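Local coordinates for insecticidal Delta-Endotoxin Cry8Ea1 (PDB 3EB7), which is toxic to larvae of the underground pest Holotrichia parallela, probably by forming pores in gut-cell membranes as other three-domain Cry toxins do, at residues Val486-Ile491 against Gln559-Ile564; Ile451-Ala456 against Gly482-Ile487; Arg192-Asn197 against Pro261-Leu266. One frame throughout, in Å; residues are numbered along the deposited sequence.

Interaction 1: Val486-Ile491 against Gln559-Ile564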
# COMPACT_ATOMS: atom_id res chain seq x y z
N VAL A 486 -16.71 13.82 -8.93
CA VAL A 486 -15.83 14.86 -9.38
C VAL A 486 -14.47 14.69 -8.69
O VAL A 486 -14.38 14.74 -7.45
CB VAL A 486 -16.42 16.21 -9.01
CG1 VAL A 486 -15.56 17.31 -9.59
CG2 VAL A 486 -17.87 16.31 -9.55
N ILE A 487 -13.44 14.41 -9.49
CA ILE A 487 -12.08 14.35 -9.03
C ILE A 487 -11.47 15.74 -9.21
O ILE A 487 -11.39 16.28 -10.33
CB ILE A 487 -11.23 13.32 -9.81
CG1 ILE A 487 -11.86 11.93 -9.77
CG2 ILE A 487 -9.74 13.32 -9.29
CD1 ILE A 487 -11.17 10.96 -10.64
N ARG A 488 -11.05 16.31 -8.08
CA ARG A 488 -10.51 17.66 -8.03
C ARG A 488 -9.00 17.62 -8.19
O ARG A 488 -8.32 16.80 -7.54
CB ARG A 488 -10.93 18.32 -6.73
CG ARG A 488 -9.80 19.03 -5.99
CD ARG A 488 -10.19 20.50 -5.69
NE ARG A 488 -10.82 21.10 -6.87
CZ ARG A 488 -10.14 21.63 -7.88
NH1 ARG A 488 -8.79 21.65 -7.83
NH2 ARG A 488 -10.82 22.14 -8.92
N LEU A 489 -8.48 18.45 -9.08
CA LEU A 489 -7.08 18.36 -9.51
C LEU A 489 -6.27 19.67 -9.40
O LEU A 489 -6.82 20.77 -9.53
CB LEU A 489 -7.01 17.88 -10.96
CG LEU A 489 -7.78 16.66 -11.48
CD1 LEU A 489 -7.70 16.70 -13.01
CD2 LEU A 489 -7.18 15.36 -10.90
N ASN A 490 -4.97 19.54 -9.18
CA ASN A 490 -4.08 20.67 -9.22
C ASN A 490 -3.12 20.50 -10.38
O ASN A 490 -2.28 19.58 -10.37
CB ASN A 490 -3.38 20.92 -7.87
CG ASN A 490 -4.33 21.55 -6.84
OD1 ASN A 490 -4.58 22.77 -6.88
ND2 ASN A 490 -4.91 20.72 -5.95
N ILE A 491 -3.28 21.37 -11.41
CA ILE A 491 -2.53 21.18 -12.66
C ILE A 491 -1.22 22.01 -12.59
O ILE A 491 -1.26 23.25 -12.41
CB ILE A 491 -3.36 21.52 -13.98
CG1 ILE A 491 -4.83 21.00 -13.97
CG2 ILE A 491 -2.61 21.12 -15.26
CD1 ILE A 491 -5.02 19.50 -13.75
N GLN A 559 -6.82 24.71 -11.16
CA GLN A 559 -7.68 23.91 -10.32
C GLN A 559 -8.80 23.43 -11.24
O GLN A 559 -9.73 24.19 -11.51
CB GLN A 559 -8.26 24.76 -9.19
CG GLN A 559 -7.34 24.95 -7.98
CD GLN A 559 -6.19 25.89 -8.26
OE1 GLN A 559 -6.38 27.12 -8.31
NE2 GLN A 559 -4.96 25.32 -8.43
N ASP A 560 -8.68 22.20 -11.74
CA ASP A 560 -9.63 21.64 -12.70
C ASP A 560 -10.24 20.33 -12.17
O ASP A 560 -9.86 19.84 -11.10
CB ASP A 560 -8.97 21.45 -14.09
CG ASP A 560 -9.91 21.86 -15.27
OD1 ASP A 560 -11.15 21.79 -15.18
OD2 ASP A 560 -9.40 22.24 -16.32
N THR A 561 -11.23 19.81 -12.88
CA THR A 561 -11.88 18.59 -12.44
C THR A 561 -11.85 17.58 -13.54
O THR A 561 -11.71 17.95 -14.69
CB THR A 561 -13.34 18.81 -12.04
OG1 THR A 561 -14.00 19.42 -13.13
CG2 THR A 561 -13.45 19.72 -10.84
N LEU A 562 -11.97 16.31 -13.17
CA LEU A 562 -12.12 15.21 -14.10
C LEU A 562 -13.24 14.31 -13.59
O LEU A 562 -13.48 14.21 -12.39
CB LEU A 562 -10.82 14.45 -14.19
CG LEU A 562 -10.12 14.19 -15.54
CD1 LEU A 562 -10.27 15.30 -16.59
CD2 LEU A 562 -8.63 13.89 -15.27
N LYS A 563 -13.94 13.65 -14.49
CA LYS A 563 -15.05 12.79 -14.08
C LYS A 563 -15.25 11.76 -15.16
O LYS A 563 -15.21 12.09 -16.33
CB LYS A 563 -16.33 13.63 -13.83
CG LYS A 563 -17.56 12.80 -13.43
CD LYS A 563 -18.77 13.68 -13.31
CE LYS A 563 -19.82 13.19 -14.24
NZ LYS A 563 -20.78 14.21 -14.78
N ILE A 564 -15.43 10.50 -14.76
CA ILE A 564 -15.57 9.43 -15.71
C ILE A 564 -17.01 8.97 -15.65
O ILE A 564 -17.57 8.77 -14.56
CB ILE A 564 -14.60 8.23 -15.42
CG1 ILE A 564 -13.11 8.65 -15.41
CG2 ILE A 564 -14.81 7.08 -16.42
CD1 ILE A 564 -12.66 9.50 -16.59
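Ile-487 and Leu-562 form an antiparallel hydrogen-bonded pair: Ile-487 N donates to Leu-562 O over 2.9 Å, at an N-H...O angle of 163°, and Leu-562 N returns a bond to Ile-487 O. Two residues along, Leu-489 N donates to Asp-560 O at 2.8 Å, and Asp-560 N returns a longer bond of 3.2 Å to Leu-489 O, tilted out of its carbonyl plane. The axes of the two short strand segments run 138° apart, so the antiparallel pair is twisted. On the face of Arg-488 and Thr-561, the Arg-488 chain bends at chi2 and chi3, and its guanidinium lies across Gln-559 and Asp-560. NH1 of Arg-488 packs 3.4 Å from CB of Gln-559 and bonds weakly to Leu-489 O; Asp-560 O sits over a guanidinium face without hydrogen bonding to it. Gln-559 NE2 donates to Asn-490 OD1 at 3.0 Å, their amide planes turned 41° apart, while Thr-440 O holds Asn-490 ND2. On the other face, Leu-489 CD1 meets Leu-562 CD2 at 3.7 Å. Asp-560 OD1 accepts from Thr-561 N, OD2 from Asn-556 N. Further out, Ile-583 and Leu-585 of strand 578-588 cover the leucine face. Within the sheet of this C-terminal β-sandwich, the pair lies between strands 442-443 and 511-517.

Interaction 2: Ile451-Ala456 against Gly482-Ile487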
# COMPACT_ATOMS: atom_id res chain seq x y z
N ILE A 451 -4.03 8.41 -11.16
CA ILE A 451 -5.02 8.97 -10.27
C ILE A 451 -6.10 7.93 -10.10
O ILE A 451 -6.98 7.81 -10.95
CB ILE A 451 -5.72 10.24 -10.82
CG1 ILE A 451 -4.70 11.20 -11.49
CG2 ILE A 451 -6.62 10.89 -9.72
CD1 ILE A 451 -4.06 12.23 -10.54
N PRO A 452 -6.04 7.19 -8.98
CA PRO A 452 -7.08 6.25 -8.59
C PRO A 452 -8.39 7.00 -8.45
O PRO A 452 -8.41 8.05 -7.82
CB PRO A 452 -6.59 5.79 -7.21
CG PRO A 452 -5.11 5.93 -7.29
CD PRO A 452 -4.93 7.21 -8.00
N VAL A 453 -9.48 6.49 -9.01
CA VAL A 453 -10.75 7.25 -8.97
C VAL A 453 -11.37 7.36 -7.57
O VAL A 453 -12.26 8.19 -7.32
CB VAL A 453 -11.78 6.74 -10.02
CG1 VAL A 453 -11.26 6.99 -11.44
CG2 VAL A 453 -12.11 5.23 -9.76
N VAL A 454 -10.87 6.53 -6.65
CA VAL A 454 -11.28 6.57 -5.24
C VAL A 454 -10.83 7.90 -4.58
O VAL A 454 -11.31 8.26 -3.51
CB VAL A 454 -10.85 5.26 -4.50
CG1 VAL A 454 -9.32 5.19 -4.24
CG2 VAL A 454 -11.67 5.05 -3.23
N LYS A 455 -9.99 8.66 -5.26
CA LYS A 455 -9.57 9.99 -4.81
C LYS A 455 -10.50 11.12 -5.29
O LYS A 455 -10.07 12.27 -5.43
CB LYS A 455 -8.12 10.30 -5.26
CG LYS A 455 -7.10 9.21 -4.89
CD LYS A 455 -5.71 9.82 -5.14
CE LYS A 455 -5.17 10.53 -3.87
NZ LYS A 455 -4.16 11.58 -4.16
N ALA A 456 -11.75 10.78 -5.59
CA ALA A 456 -12.78 11.79 -5.93
C ALA A 456 -13.27 12.53 -4.71
O ALA A 456 -13.20 12.04 -3.57
CB ALA A 456 -13.94 11.15 -6.62
N GLY A 482 -23.52 5.04 -14.53
CA GLY A 482 -23.25 6.01 -13.48
C GLY A 482 -21.94 6.69 -13.75
O GLY A 482 -21.33 6.48 -14.80
N SER A 483 -21.53 7.53 -12.82
CA SER A 483 -20.31 8.31 -12.94
C SER A 483 -19.47 8.15 -11.68
O SER A 483 -19.99 7.87 -10.60
CB SER A 483 -20.64 9.78 -13.12
OG SER A 483 -21.30 9.97 -14.35
N THR A 484 -18.16 8.33 -11.83
CA THR A 484 -17.31 8.52 -10.68
C THR A 484 -17.71 9.86 -10.10
O THR A 484 -18.49 10.59 -10.70
CB THR A 484 -15.82 8.61 -11.05
OG1 THR A 484 -15.60 9.73 -11.91
CG2 THR A 484 -15.32 7.31 -11.70
N GLY A 485 -17.17 10.19 -8.92
CA GLY A 485 -17.29 11.55 -8.40
C GLY A 485 -16.50 12.55 -9.24
O GLY A 485 -15.72 12.19 -10.16
N VAL A 486 -16.71 13.82 -8.93
CA VAL A 486 -15.83 14.86 -9.38
C VAL A 486 -14.47 14.69 -8.69
O VAL A 486 -14.38 14.74 -7.45
CB VAL A 486 -16.42 16.21 -9.01
CG1 VAL A 486 -15.56 17.31 -9.59
CG2 VAL A 486 -17.87 16.31 -9.55
N ILE A 487 -13.44 14.41 -9.49
CA ILE A 487 -12.08 14.35 -9.03
C ILE A 487 -11.47 15.74 -9.21
O ILE A 487 -11.39 16.28 -10.33
CB ILE A 487 -11.23 13.32 -9.81
CG1 ILE A 487 -11.86 11.93 -9.77
CG2 ILE A 487 -9.74 13.32 -9.29
CD1 ILE A 487 -11.17 10.96 -10.64
O HOH W 1 -14.94 8.12 -7.95
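Ala-456 and Ile-487 bring their CA atoms to 4.1 Å, yet no direct hydrogen bond links the two backbones, so the segments pack without sheet pairing; 451-456 leaves its strand through a short 3-10 turn, and 482-487 passes through an interruption of its strand. Ile-487 supplies most of the apolar contact, each branch meeting a different residue. Its CG1, anti to the carbonyl carbon, packs 3.9 Å from Ala-456 CB. Its CG2 crosses to Ile-451 CG2 at 4.0 Å. The extended chi2 (172°) carries CD1 onward to Val-453 CG1, 4.1 Å away. The methyl of Ala-456 also lies against the bare CA of Gly-485, where backbone rather than a side chain fills the interface. Val-453 and Thr-484 meet at about a right angle, with Val-453 CB 4.0 Å from Thr-484 CG2. The hydroxyl of Thr-484 is engaged apart from this methyl contact: OG1 donates to Gly-485 O at 3.0 Å and accepts from Ile-564 N, which holds the rotation of the hydroxyl-bearing group. One water joins the backbones, donating to Val-453 O at 2.8 Å and accepting from Gly-485 N at 3.2 Å. Lys-455 sends its ammonium elsewhere, to a salt bridge with Asp-438 and hydrogen bonds with Asn-441 and Gln-237. Strand 448-452 pairs with 578-588, and strand 482-491 with 559-567, so the contact joins two sheets of the C-terminal β-sandwich; Ile-583 of strand 578-588 touches both Val-453 and Ile-487.

Interaction 3: Arg192-Asn197 against Pro261-Leu266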
# COMPACT_ATOMS: atom_id res chain seq x y z
N ARG A 192 -7.04 -18.39 6.45
CA ARG A 192 -6.62 -19.38 7.45
C ARG A 192 -6.48 -18.81 8.86
O ARG A 192 -6.46 -19.57 9.85
CB ARG A 192 -5.31 -19.99 7.03
CG ARG A 192 -5.47 -20.87 5.84
CD ARG A 192 -4.10 -21.41 5.45
NE ARG A 192 -4.19 -22.22 4.25
CZ ARG A 192 -3.16 -22.61 3.50
NH1 ARG A 192 -1.91 -22.24 3.81
NH2 ARG A 192 -3.41 -23.34 2.42
N LEU A 193 -6.41 -17.48 8.96
CA LEU A 193 -6.30 -16.83 10.25
C LEU A 193 -7.66 -16.35 10.81
O LEU A 193 -7.72 -15.90 11.94
CB LEU A 193 -5.28 -15.72 10.19
CG LEU A 193 -3.79 -16.09 10.18
CD1 LEU A 193 -2.99 -14.87 9.93
CD2 LEU A 193 -3.28 -16.74 11.45
N LYS A 194 -8.74 -16.46 10.04
CA LYS A 194 -10.07 -16.04 10.51
C LYS A 194 -10.49 -16.89 11.72
O LYS A 194 -10.44 -18.11 11.66
CB LYS A 194 -11.09 -16.16 9.40
CG LYS A 194 -12.36 -15.38 9.59
CD LYS A 194 -13.26 -15.57 8.38
CE LYS A 194 -14.51 -14.68 8.38
NZ LYS A 194 -15.26 -14.72 9.70
N GLY A 195 -10.87 -16.25 12.82
CA GLY A 195 -11.19 -16.95 14.04
C GLY A 195 -12.51 -16.51 14.63
O GLY A 195 -13.38 -16.03 13.92
N SER A 196 -12.65 -16.65 15.93
CA SER A 196 -13.87 -16.30 16.61
C SER A 196 -13.65 -15.29 17.76
O SER A 196 -14.60 -14.61 18.15
CB SER A 196 -14.50 -17.57 17.15
OG SER A 196 -13.61 -18.12 18.13
N ASN A 197 -12.42 -15.19 18.28
CA ASN A 197 -12.19 -14.28 19.42
C ASN A 197 -11.32 -13.08 19.09
O ASN A 197 -10.75 -12.98 18.01
CB ASN A 197 -11.67 -15.03 20.68
CG ASN A 197 -10.30 -15.63 20.46
OD1 ASN A 197 -9.45 -15.05 19.76
ND2 ASN A 197 -10.06 -16.79 21.04
N PRO A 261 -15.33 -8.33 22.63
CA PRO A 261 -16.26 -8.87 21.60
C PRO A 261 -15.62 -9.93 20.65
O PRO A 261 -14.41 -10.04 20.54
CB PRO A 261 -16.67 -7.61 20.80
CG PRO A 261 -16.28 -6.48 21.60
CD PRO A 261 -15.16 -6.88 22.50
N SER A 262 -16.46 -10.66 19.96
CA SER A 262 -16.03 -11.65 19.00
C SER A 262 -15.21 -11.02 17.89
O SER A 262 -15.24 -9.79 17.71
CB SER A 262 -17.26 -12.29 18.36
OG SER A 262 -17.94 -11.28 17.63
N PHE A 263 -14.49 -11.89 17.17
CA PHE A 263 -13.85 -11.61 15.90
C PHE A 263 -14.71 -10.74 14.95
O PHE A 263 -14.26 -9.65 14.51
CB PHE A 263 -13.50 -12.91 15.18
CG PHE A 263 -12.62 -12.72 13.96
CD1 PHE A 263 -11.24 -12.94 14.04
CD2 PHE A 263 -13.15 -12.29 12.74
CE1 PHE A 263 -10.42 -12.76 12.94
CE2 PHE A 263 -12.34 -12.09 11.63
CZ PHE A 263 -10.97 -12.33 11.72
N ASN A 264 -15.91 -11.24 14.62
CA ASN A 264 -16.81 -10.56 13.68
C ASN A 264 -17.21 -9.19 14.18
O ASN A 264 -17.33 -8.24 13.38
CB ASN A 264 -18.06 -11.36 13.34
CG ASN A 264 -17.76 -12.63 12.56
OD1 ASN A 264 -16.76 -12.73 11.84
ND2 ASN A 264 -18.65 -13.62 12.68
N THR A 265 -17.44 -9.07 15.49
CA THR A 265 -17.77 -7.76 16.04
C THR A 265 -16.60 -6.77 15.86
O THR A 265 -16.82 -5.62 15.51
CB THR A 265 -18.11 -7.89 17.52
OG1 THR A 265 -19.09 -8.94 17.71
CG2 THR A 265 -18.62 -6.59 18.10
N LEU A 266 -15.36 -7.21 16.09
CA LEU A 266 -14.18 -6.36 15.88
C LEU A 266 -13.97 -5.98 14.40
O LEU A 266 -13.68 -4.82 14.11
CB LEU A 266 -12.90 -7.00 16.43
CG LEU A 266 -12.87 -7.22 17.95
CD1 LEU A 266 -11.45 -7.52 18.37
CD2 LEU A 266 -13.42 -5.95 18.73
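Asn-197 and Ser-262, each the N-cap of a helix, place their CA atoms 4.7 Å apart, and beside them the only backbone hydrogen bond between the segments runs from Phe-263 N to Ser-196 O at 2.9 Å. It is straight at the hydrogen (167°), but the donor stands 64° out of the carbonyl plane. The contact is an interdomain junction of the three-domain Cry fold: the loop between helices 161-191 and 198-220 of the N-terminal helical domain meets the start of helix 263-270 in the next domain. Phe-263 carries the side-chain packing. Its CG is anti to the backbone N; the ring lies against Gly-195, whose N is 3.4 Å above the ring plane, displaced toward the rim nearest CD1 and CE1. Gly-195 O is 3.4 Å from Phe-263 CB, and Lys-194 CG comes obliquely to CE2 of Phe-263 at 3.9 Å. Trp-201 and Tyr-204 of helix 198-220 add edge-to-face contacts to the ring, which is buried in an otherwise surface-lying interface. The loop itself is held by Gln-200, whose OE1 accepts from Ser-196 N and whose N is capped by Asn-197 OD1. At the solvent side the lysine chain crosses Asn-264 at about a right angle, bending at chi4 to make a weak hydrogen bond of 3.3 Å from Lys-194 NZ to Asn-264 OD1.

In the fold
Along the chain, interaction 3 closes before interactions 1 and 2 open. The latter two form one continuous region, their centres about 9 Å apart: they share Val-486 and Ile-487 and both use strand 482-491. Interaction 1 pairs that strand with 559-567 inside one sheet, and interaction 2 packs its irregular beginning against the end of 448-452 from another sheet; a probable hydrogen bond from Thr-484 N to Ile-564 O ties them together. Interaction 3 stands apart, its centre about 40 Å from that of interaction 1 and about 33 Å from that of interaction 2. Two contacts thus lie within the C-terminal β-sandwich, one inside a sheet and one between sheets, while the third connects the helical domain to the central one.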